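Local coordinates for protein carboxylase (Deinococcus radiodurans, PDB 5H80) that probably carboxylates biotin at the expense of ATP, as the biotin carboxylase domain of a single-chain bacterial carboxylase, at residues L321-T326 with A368-V373; T250-R255 with C332-V337. All blocks are in the same frame, centred on the assembly; numbering follows the deposited sequence.

Interaction 1: residues L321-T326 with A368-V373; sequences LQVEHT and AVQARV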
loop_
_atom_site.group_PDB
_atom_site.type_symbol
_atom_site.label_atom_id
_atom_site.label_comp_id
_atom_site.label_asym_id
_atom_site.label_seq_id
_atom_site.Cartn_x
_atom_site.Cartn_y
_atom_site.Cartn_z
ATOM N N LEU A 321 8.019 -18.125 -7.972
ATOM C CA LEU A 321 7.076 -17.100 -7.562
ATOM C C LEU A 321 5.661 -17.560 -7.839
ATOM O O LEU A 321 5.395 -18.317 -8.787
ATOM C CB LEU A 321 7.317 -15.778 -8.260
ATOM C CG LEU A 321 6.574 -14.485 -7.830
ATOM C CD1 LEU A 321 7.022 -14.054 -6.437
ATOM C CD2 LEU A 321 6.852 -13.419 -8.839
ATOM N N GLN A 322 4.728 -17.177 -6.979
ATOM C CA GLN A 322 3.299 -17.337 -7.329
ATOM C C GLN A 322 2.466 -16.067 -7.411
ATOM O O GLN A 322 2.849 -15.017 -6.777
ATOM C CB GLN A 322 2.614 -18.163 -6.259
ATOM C CG GLN A 322 2.825 -19.681 -6.308
ATOM C CD GLN A 322 2.262 -20.369 -5.123
ATOM O OE1 GLN A 322 2.102 -19.786 -4.031
ATOM N NE2 GLN A 322 1.842 -21.614 -5.331
ATOM N N VAL A 323 1.306 -16.198 -8.052
ATOM C CA VAL A 323 0.426 -15.091 -8.297
ATOM C C VAL A 323 0.065 -14.411 -6.940
ATOM O O VAL A 323 0.024 -13.109 -6.896
ATOM C CB VAL A 323 -0.920 -15.548 -8.948
ATOM C CG1 VAL A 323 -1.917 -14.421 -9.018
ATOM C CG2 VAL A 323 -0.667 -15.942 -10.407
ATOM N N GLU A 324 -0.253 -15.222 -5.920
ATOM C CA GLU A 324 -0.645 -14.738 -4.631
ATOM C C GLU A 324 0.509 -14.270 -3.703
ATOM O O GLU A 324 0.244 -14.157 -2.499
ATOM C CB GLU A 324 -1.583 -15.717 -3.954
ATOM C CG GLU A 324 -1.066 -17.036 -3.652
ATOM C CD GLU A 324 -1.095 -18.068 -4.787
ATOM O OE1 GLU A 324 -1.134 -17.696 -5.978
ATOM O OE2 GLU A 324 -1.082 -19.289 -4.443
ATOM N N HIS A 325 1.779 -14.104 -4.216
ATOM C CA HIS A 325 2.917 -13.749 -3.402
ATOM C C HIS A 325 2.548 -12.323 -2.838
ATOM O O HIS A 325 2.955 -12.057 -1.696
ATOM C CB HIS A 325 4.189 -13.643 -4.215
ATOM C CG HIS A 325 4.229 -12.442 -5.135
ATOM N ND1 HIS A 325 3.621 -12.385 -6.360
ATOM C CD2 HIS A 325 4.770 -11.199 -4.938
ATOM C CE1 HIS A 325 3.811 -11.179 -6.925
ATOM N NE2 HIS A 325 4.514 -10.440 -6.076
ATOM N N THR A 326 1.726 -11.615 -3.610
ATOM C CA THR A 326 1.305 -10.229 -3.139
ATOM C C THR A 326 0.695 -10.157 -1.697
ATOM O O THR A 326 0.995 -9.172 -0.879
ATOM C CB THR A 326 0.267 -9.662 -4.048
ATOM O OG1 THR A 326 -0.812 -10.576 -4.037
ATOM C CG2 THR A 326 0.828 -9.475 -5.494
ATOM N N ALA A 368 -4.439 -9.857 5.501
ATOM C CA ALA A 368 -4.654 -9.306 4.114
ATOM C C ALA A 368 -5.350 -10.360 3.226
ATOM O O ALA A 368 -5.373 -11.607 3.567
ATOM C CB ALA A 368 -3.356 -8.883 3.506
ATOM N N VAL A 369 -6.000 -9.886 2.217
ATOM C CA VAL A 369 -6.629 -10.730 1.209
ATOM C C VAL A 369 -6.360 -10.139 -0.211
ATOM O O VAL A 369 -6.403 -8.942 -0.436
ATOM C CB VAL A 369 -8.122 -10.887 1.466
ATOM C CG1 VAL A 369 -8.985 -9.601 1.375
ATOM C CG2 VAL A 369 -8.817 -11.756 0.494
ATOM N N GLN A 370 -6.220 -11.039 -1.177
ATOM C CA GLN A 370 -6.150 -10.710 -2.570
ATOM C C GLN A 370 -7.350 -11.230 -3.300
ATOM O O GLN A 370 -7.778 -12.386 -3.052
ATOM C CB GLN A 370 -4.894 -11.330 -3.248
ATOM C CG GLN A 370 -4.892 -11.258 -4.826
ATOM C CD GLN A 370 -3.559 -11.570 -5.426
ATOM O OE1 GLN A 370 -2.678 -10.708 -5.529
ATOM N NE2 GLN A 370 -3.367 -12.791 -5.871
ATOM N N ALA A 371 -7.950 -10.415 -4.125
ATOM C CA ALA A 371 -9.005 -10.919 -5.007
ATOM C C ALA A 371 -8.479 -10.817 -6.494
ATOM O O ALA A 371 -7.898 -9.835 -6.885
ATOM C CB ALA A 371 -10.263 -10.201 -4.847
ATOM N N ARG A 372 -8.666 -11.901 -7.285
ATOM C CA ARG A 372 -8.335 -11.816 -8.705
ATOM C C ARG A 372 -9.558 -11.263 -9.541
ATOM O O ARG A 372 -10.660 -11.915 -9.636
ATOM C CB ARG A 372 -7.997 -13.237 -9.103
ATOM C CG ARG A 372 -6.791 -13.882 -8.293
ATOM C CD ARG A 372 -6.196 -15.143 -9.008
ATOM N NE ARG A 372 -5.227 -15.899 -8.162
ATOM C CZ ARG A 372 -4.478 -16.927 -8.601
ATOM N NH1 ARG A 372 -4.443 -17.226 -9.878
ATOM N NH2 ARG A 372 -3.690 -17.591 -7.779
ATOM N N VAL A 373 -9.363 -10.095 -10.115
ATOM C CA VAL A 373 -10.316 -9.485 -11.072
ATOM C C VAL A 373 -10.139 -10.009 -12.472
ATOM O O VAL A 373 -9.030 -9.814 -13.034
ATOM C CB VAL A 373 -10.313 -7.981 -10.959
ATOM C CG1 VAL A 373 -11.396 -7.379 -11.824
ATOM C CG2 VAL A 373 -10.438 -7.586 -9.477
#
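Gln370, on strand 367-374, reaches across to Thr326 in the first turn of helix 325-332. A chi1 of 168° swings CG away from the backbone N, and with the chain extended beyond, the side chain crosses that of Thr326 at about a right angle. Thr326 OG1 donates to Gln370 OE1, although the modelled 2.4 Å is so short that it is doubtful. Gln370 NE2 lies 3.6 Å from Glu324 CA, packing against the turn while it hydrogen-bonds Glu268. Two residues along the strand, Arg372 sends an extended side chain to the same turn. Val323 CG1 sits over the centre of one guanidinium face, 3.6 Å from Arg372 CZ. Beside this van der Waals contact of methyl on cation face, Arg372 NH2 meets Glu324 OE1 at 3.1 Å in a salt bridge; the carboxylate and guanidinium planes are 41° apart. The same NH2 also bridges to Glu268, and Glu324 OE2 to Lys265. With an alanine in place of Arg372, Glu324 and Glu268 would probably lose the cation they share, and the Val323 methyl the flat surface beneath it. Within the turn, His325 ND1 donates in its ring plane to Gln322 O at 2.8 Å, while His325 N uses the same carbonyl; with NE2 bonded to Arg46, the ND1 bond helps to fix the ring's rotation. In biotin carboxylases the Gln-Val-Glu-His sequence found here belongs to the active-site region. The contact thus ties an ATP-grasp turn to the C-terminal-domain sheet through alternating acids and bases, likely making each charge's position depend on its neighbours.

Interaction 2: residues T250-R255 with C332-V337; sequences THLWER and CGTDLV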
loop_
_atom_site.group_PDB
_atom_site.type_symbol
_atom_site.label_atom_id
_atom_site.label_comp_id
_atom_site.label_asym_id
_atom_site.label_seq_id
_atom_site.Cartn_x
_atom_site.Cartn_y
_atom_site.Cartn_z
ATOM N N THR A 250 14.220 -20.494 5.071
ATOM C CA THR A 250 13.289 -19.806 5.915
ATOM C C THR A 250 11.905 -19.748 5.290
ATOM O O THR A 250 11.643 -20.373 4.222
ATOM C CB THR A 250 13.842 -18.417 6.268
ATOM O OG1 THR A 250 13.167 -17.870 7.390
ATOM C CG2 THR A 250 13.688 -17.477 5.064
ATOM N N HIS A 251 10.982 -19.041 5.937
ATOM C CA HIS A 251 9.603 -19.013 5.608
ATOM C C HIS A 251 9.017 -17.610 5.858
ATOM O O HIS A 251 9.534 -16.828 6.656
ATOM C CB HIS A 251 8.796 -20.074 6.273
ATOM C CG HIS A 251 8.565 -19.828 7.753
ATOM N ND1 HIS A 251 7.572 -19.034 8.254
ATOM C CD2 HIS A 251 9.304 -20.204 8.827
ATOM C CE1 HIS A 251 7.637 -19.022 9.596
ATOM N NE2 HIS A 251 8.724 -19.641 9.931
ATOM N N LEU A 252 7.990 -17.332 5.123
ATOM C CA LEU A 252 7.056 -16.146 5.332
ATOM C C LEU A 252 5.634 -16.634 5.722
ATOM O O LEU A 252 4.622 -16.098 5.213
ATOM C CB LEU A 252 7.068 -15.130 4.184
ATOM C CG LEU A 252 8.271 -14.240 3.986
ATOM C CD1 LEU A 252 8.634 -13.489 5.285
ATOM C CD2 LEU A 252 9.347 -15.090 3.470
ATOM N N TRP A 253 5.524 -17.704 6.550
ATOM C CA TRP A 253 4.281 -18.230 7.030
ATOM C C TRP A 253 3.395 -18.730 5.876
ATOM O O TRP A 253 3.913 -19.114 4.820
ATOM C CB TRP A 253 3.527 -17.187 7.977
ATOM C CG TRP A 253 4.429 -16.878 9.194
ATOM C CD1 TRP A 253 4.503 -17.548 10.375
ATOM C CD2 TRP A 253 5.264 -15.731 9.328
ATOM N NE1 TRP A 253 5.373 -16.914 11.217
ATOM C CE2 TRP A 253 5.877 -15.810 10.599
ATOM C CE3 TRP A 253 5.604 -14.654 8.443
ATOM C CZ2 TRP A 253 6.771 -14.805 11.061
ATOM C CZ3 TRP A 253 6.557 -13.672 8.917
ATOM C CH2 TRP A 253 7.036 -13.744 10.191
ATOM N N GLU A 254 2.092 -18.613 6.021
ATOM C CA GLU A 254 1.138 -19.251 5.176
ATOM C C GLU A 254 0.217 -18.362 4.415
ATOM O O GLU A 254 -0.071 -17.201 4.795
ATOM C CB GLU A 254 0.338 -20.301 5.933
ATOM C CG GLU A 254 -0.893 -19.937 6.734
ATOM C CD GLU A 254 -0.645 -19.019 7.948
ATOM O OE1 GLU A 254 0.523 -18.917 8.356
ATOM O OE2 GLU A 254 -1.672 -18.526 8.413
ATOM N N ARG A 255 -0.509 -18.978 3.469
ATOM C CA ARG A 255 -1.655 -18.357 2.755
ATOM C C ARG A 255 -2.727 -19.392 2.564
ATOM O O ARG A 255 -2.395 -20.613 2.513
ATOM C CB ARG A 255 -1.271 -17.885 1.345
ATOM C CG ARG A 255 -0.336 -16.749 1.182
ATOM C CD ARG A 255 0.112 -16.441 -0.245
ATOM N NE ARG A 255 0.923 -17.468 -0.896
ATOM C CZ ARG A 255 2.228 -17.426 -1.053
ATOM N NH1 ARG A 255 2.990 -16.411 -0.586
ATOM N NH2 ARG A 255 2.804 -18.392 -1.705
ATOM N N CYS A 332 3.199 -9.266 5.658
ATOM C CA CYS A 332 4.495 -9.405 6.311
ATOM C C CYS A 332 5.315 -8.101 6.222
ATOM O O CYS A 332 6.286 -7.939 6.950
ATOM C CB CYS A 332 5.285 -10.570 5.738
ATOM S SG CYS A 332 4.548 -12.212 6.079
ATOM N N GLY A 333 4.981 -7.188 5.291
ATOM C CA GLY A 333 5.806 -6.021 4.961
ATOM C C GLY A 333 7.149 -6.407 4.434
ATOM O O GLY A 333 8.179 -6.239 5.124
ATOM N N THR A 334 7.134 -7.128 3.287
ATOM C CA THR A 334 8.351 -7.628 2.717
ATOM C C THR A 334 8.129 -7.535 1.193
ATOM O O THR A 334 6.984 -7.743 0.727
ATOM C CB THR A 334 8.635 -9.106 3.176
ATOM O OG1 THR A 334 9.951 -9.474 2.893
ATOM C CG2 THR A 334 7.848 -10.216 2.523
ATOM N N ASP A 335 9.200 -7.288 0.480
ATOM C CA ASP A 335 9.245 -7.396 -0.993
ATOM C C ASP A 335 9.880 -8.787 -1.415
ATOM O O ASP A 335 11.175 -8.971 -1.342
ATOM C CB ASP A 335 10.061 -6.292 -1.539
ATOM C CG ASP A 335 9.991 -6.150 -3.060
ATOM O OD1 ASP A 335 9.854 -7.228 -3.782
ATOM O OD2 ASP A 335 10.010 -4.990 -3.582
ATOM N N LEU A 336 9.009 -9.699 -1.725
ATOM C CA LEU A 336 9.447 -11.044 -2.205
ATOM C C LEU A 336 10.189 -11.033 -3.484
ATOM O O LEU A 336 11.076 -11.935 -3.671
ATOM C CB LEU A 336 8.320 -12.063 -2.230
ATOM C CG LEU A 336 7.818 -12.497 -0.821
ATOM C CD1 LEU A 336 6.478 -13.174 -0.799
ATOM C CD2 LEU A 336 8.912 -13.242 -0.062
ATOM N N VAL A 337 9.860 -10.103 -4.403
ATOM C CA VAL A 337 10.490 -10.255 -5.758
ATOM C C VAL A 337 11.910 -9.674 -5.767
ATOM O O VAL A 337 12.873 -10.165 -6.413
ATOM C CB VAL A 337 9.588 -9.714 -6.866
ATOM C CG1 VAL A 337 10.207 -9.943 -8.277
ATOM C CG2 VAL A 337 8.160 -10.310 -6.738
#
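Leu252 and Cys332 bury the most surface here, with Leu336 next, and the three form an apolar seam between strand 249-256 and the connection joining two helices. Leu252 CD2 meets Leu336 CD2 at 4.0 Å, the two side chains running antiparallel, so that they meet methyl to methyl. Leu252 CG also lies 4.3 Å from Thr334 CG2, which extends the seam. At its other end Cys332, the last residue of helix 325-332, has its CB directed toward the strand, and with SG anti to its carbonyl carbon (chi1 -67°) the sulfur lies 4.3 Å from Leu252 CB. The same sulfur approaches the edge of the Trp253 indole, 3.6 Å from Trp253 CE3 and 75° off the normal of the six-membered ring: a sulfur-aromatic contact made near the ring plane. The strand is an edge of the four-stranded antiparallel sheet of the ATP-grasp fold. Here Leu252 and Trp253 both bond to the backbone of Gln241, consistent with a beta bulge, and Trp253 has positive phi (62°). His251 probably helps to hold this kink: Trp253 N donates to His251 ND1 at 3.0 Å, in the imidazole plane, while His251 CE1 lies against one indole face. The indole is anchored by Trp253 NE1 on Ala361 O, which limits its turning. On the other side of the seam, Gly333 leaves the helix with positive phi, and Asp335 N-caps helix 336-344. Its OD1 accepts weakly from Val337 N, also from Thr338 N, and pairs with Arg46, which helps to hold the helix start that carries Leu336.

How the interactions relate
The two contacts, with centres about 12 Å apart, illustrate how one short helix can serve two sheets. Along the chain the segments alternate: 250-255, 321-326, 332-337, then 368-373. Helix 325-332 begins in interaction 1 and ends in interaction 2, and helix 336-344 follows after a three-residue connection. The first contact leads to strand 367-374 of the five-stranded sheet, the second to strand 249-256 of the four-stranded ATP-grasp sheet. They also touch directly: Arg255 NH2 lies 2.8 Å from Gln322 OE1, and His325 packs on Leu336 and Val337. The helix and its flanking turns therefore connect the ATP-grasp and C-terminal regions of the biotin carboxylase.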